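Local coordinates for protein AF1502 (Archaeoglobus fulgidus, PDB 5A1Q) that is of unknown function but represents the STAC domain, a module associated with transmembrane solute transport and two-component signal transduction systems, at residues A[61-64]-A[65-69]. Sequence-based numbering, arbitrary orientation.
Sequences EIVE and ERLEK
Arg66 lies back along its own helix over Ile62, a worked example of how residues one turn apart on an alpha-helix share a face. Its CB starts between two backbone oxygens, 3.6 Å from both Ile62 O and Val63 O, and CG remains beside Ile62 O. CD passes that oxygen and comes within 4.0 Å of Ile62 CG2, the methyl that then receives the rest of the group: NE lies 3.5 Å from Ile62 CG2, and CZ is almost as near. With CG set beside the backbone N (chi1 -83°) and the chain extended from there to NE, the guanidinium reaches back over the methyl, which sits under one face, displaced from its centre toward NE. At the tip, NH1 forms a salt bridge with Glu17, so one planar group combines apolar contact across one face with an ionic contact at its end. The backbone beneath is regular: Arg66 N donates to Ile62 O at 2.9 Å, and Leu67 N to Val63 O at 3.0 Å. One step round the helix, Val63 CG1 and Leu67 CD1 meet 4.1 Å apart, their side chains running alongside each other. These two buried residues turn helix 57-70 toward its neighbours: Val63 packs on Leu14 of helix 7-18, Leu67 on Tyr43 of helix 43-51, while salt bridges from Glu64 to Lys51 and Glu68 to Lys44 tie it further to helix 43-51.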
ATOM      1  N   GLU A  61      11.855  -4.106   7.610  1.00 23.17           N
ATOM      2  CA  GLU A  61      11.948  -4.615   8.964  1.00 26.10           C
ATOM      3  C   GLU A  61      13.171  -3.940   9.613  1.00 23.24           C
ATOM      4  O   GLU A  61      13.127  -3.498  10.770  1.00 25.82           O
ATOM      5  CB  GLU A  61      12.057  -6.185   8.959  1.00 27.75           C
ATOM      6  CG  GLU A  61      10.713  -6.888   8.634  1.00 37.10           C
ATOM      7  CD  GLU A  61      10.668  -8.411   8.387  1.00 72.37           C
ATOM      8  OE1 GLU A  61      11.673  -9.072   8.008  1.00 48.61           O
ATOM      9  OE2 GLU A  61       9.540  -8.959   8.541  1.00 49.57           O
ATOM     10  N   ILE A  62      14.281  -3.868   8.871  1.00 22.46           N
ATOM     11  CA  ILE A  62      15.509  -3.223   9.398  1.00 22.96           C
ATOM     12  C   ILE A  62      15.230  -1.714   9.731  1.00 23.41           C
ATOM     13  O   ILE A  62      15.599  -1.246  10.812  1.00 26.37           O
ATOM     14  CB  ILE A  62      16.705  -3.413   8.433  1.00 25.44           C
ATOM     15  CG1 ILE A  62      17.102  -4.886   8.462  1.00 25.99           C
ATOM     16  CG2 ILE A  62      17.837  -2.443   8.860  1.00 27.74           C
ATOM     17  CD1 ILE A  62      18.098  -5.276   7.408  1.00 29.83           C
ATOM     18  N   VAL A  63      14.546  -1.007   8.819  1.00 24.35           N
ATOM     19  CA  VAL A  63      14.180   0.405   9.130  1.00 23.69           C
ATOM     20  C   VAL A  63      13.309   0.485  10.344  1.00 26.86           C
ATOM     21  O   VAL A  63      13.577   1.278  11.236  1.00 28.04           O
ATOM     22  CB  VAL A  63      13.434   1.031   7.941  1.00 27.47           C
ATOM     23  CG1 VAL A  63      12.922   2.441   8.279  1.00 28.90           C
ATOM     24  CG2 VAL A  63      14.334   1.135   6.738  1.00 26.17           C
ATOM     25  N   GLU A  64      12.292  -0.374  10.423  1.00 26.65           N
ATOM     26  CA  GLU A  64      11.442  -0.377  11.641  1.00 32.74           C
ATOM     27  C   GLU A  64      12.241  -0.577  12.909  1.00 31.06           C
ATOM     28  O   GLU A  64      12.077   0.111  13.920  1.00 33.48           O
ATOM     29  CB  GLU A  64      10.389  -1.462  11.565  1.00 34.60           C
ATOM     30  CG  GLU A  64       9.347  -1.190  10.498  1.00 44.46           C
ATOM     31  CD  GLU A  64       7.969  -1.712  10.854  1.00 55.90           C
ATOM     32  OE1 GLU A  64       7.603  -1.696  12.045  1.00 77.36           O
ATOM     33  OE2 GLU A  64       7.234  -2.108   9.924  1.00 53.86           O
ATOM     34  N   GLU A  65      13.150  -1.553  12.873  1.00 30.83           N
ATOM     35  CA  GLU A  65      13.971  -1.851  13.992  1.00 29.98           C
ATOM     36  C   GLU A  65      14.853  -0.674  14.446  1.00 31.11           C
ATOM     37  O   GLU A  65      14.944  -0.397  15.633  1.00 34.54           O
ATOM     38  CB  GLU A  65      14.853  -3.093  13.662  1.00 31.77           C
ATOM     39  CG  GLU A  65      14.093  -4.407  13.872  1.00 32.04           C
ATOM     40  CD  GLU A  65      14.759  -5.613  13.189  1.00 47.37           C
ATOM     41  OE1 GLU A  65      15.855  -5.429  12.613  1.00 37.27           O
ATOM     42  OE2 GLU A  65      14.146  -6.716  13.184  1.00 45.58           O
ATOM     43  N   ARG A  66      15.415   0.021  13.460  1.00 29.22           N
ATOM     44  CA  ARG A  66      16.280   1.187  13.717  1.00 32.31           C
ATOM     45  C   ARG A  66      15.483   2.337  14.304  1.00 31.38           C
ATOM     46  O   ARG A  66      15.991   3.061  15.184  1.00 37.50           O
ATOM     47  CB  ARG A  66      16.932   1.672  12.414  1.00 34.31           C
ATOM     48  CG  ARG A  66      18.189   0.860  12.092  1.00 50.64           C
ATOM     49  CD  ARG A  66      18.652   0.992  10.652  1.00 55.71           C
ATOM     50  NE  ARG A  66      19.754   0.047  10.357  1.00 61.85           N
ATOM     51  CZ  ARG A  66      20.416  -0.014   9.195  1.00110.27           C
ATOM     52  NH1 ARG A  66      20.102   0.821   8.191  1.00 53.28           N
ATOM     53  NH2 ARG A  66      21.398  -0.913   9.025  1.00 59.96           N
ATOM     54  N   LEU A  67      14.249   2.494  13.857  1.00 30.16           N
ATOM     55  CA  LEU A  67      13.393   3.555  14.427  1.00 32.61           C
ATOM     56  C   LEU A  67      12.995   3.234  15.836  1.00 44.39           C
ATOM     57  O   LEU A  67      13.034   4.121  16.677  1.00 43.35           O
ATOM     58  CB  LEU A  67      12.188   3.832  13.543  1.00 31.81           C
ATOM     59  CG  LEU A  67      12.495   4.422  12.172  1.00 28.92           C
ATOM     60  CD1 LEU A  67      11.220   4.610  11.366  1.00 34.18           C
ATOM     61  CD2 LEU A  67      13.248   5.732  12.313  1.00 39.97           C
ATOM     62  N   GLU A  68      12.668   1.964  16.117  1.00 40.46           N
ATOM     63  CA  GLU A  68      12.368   1.519  17.480  1.00 44.97           C
ATOM     64  C   GLU A  68      13.509   1.763  18.444  1.00 43.96           C
ATOM     65  O   GLU A  68      13.309   2.170  19.600  1.00 49.32           O
ATOM     66  CB  GLU A  68      12.005   0.024  17.496  1.00 52.21           C
ATOM     67  CG  GLU A  68      10.611  -0.296  16.972  1.00 72.58           C
ATOM     68  CD  GLU A  68       9.495  -0.040  17.985  1.00 84.66           C
ATOM     69  OE1 GLU A  68       9.794   0.287  19.158  1.00 78.38           O
ATOM     70  OE2 GLU A  68       8.304  -0.168  17.604  1.00 63.54           O
ATOM     71  N   LYS A  69      14.736   1.503  17.996  1.00 42.51           N
ATOM     72  CA  LYS A  69      15.922   1.684  18.831  1.00 49.37           C
ATOM     73  C   LYS A  69      16.156   3.142  19.234  1.00 47.14           C
ATOM     74  O   LYS A  69      16.545   3.434  20.401  1.00 46.05           O
ATOM     75  CB  LYS A  69      17.183   1.073  18.147  1.00 45.71           C
ATOM     76  CG  LYS A  69      17.708  -0.184  18.847  1.00 77.38           C
ATOM     77  CD  LYS A  69      16.631  -1.257  19.053  1.00 71.80           C
ATOM     78  CE  LYS A  69      16.420  -2.094  17.799  1.00 71.50           C
ATOM     79  NZ  LYS A  69      15.021  -2.595  17.672  1.00 55.55           N
TER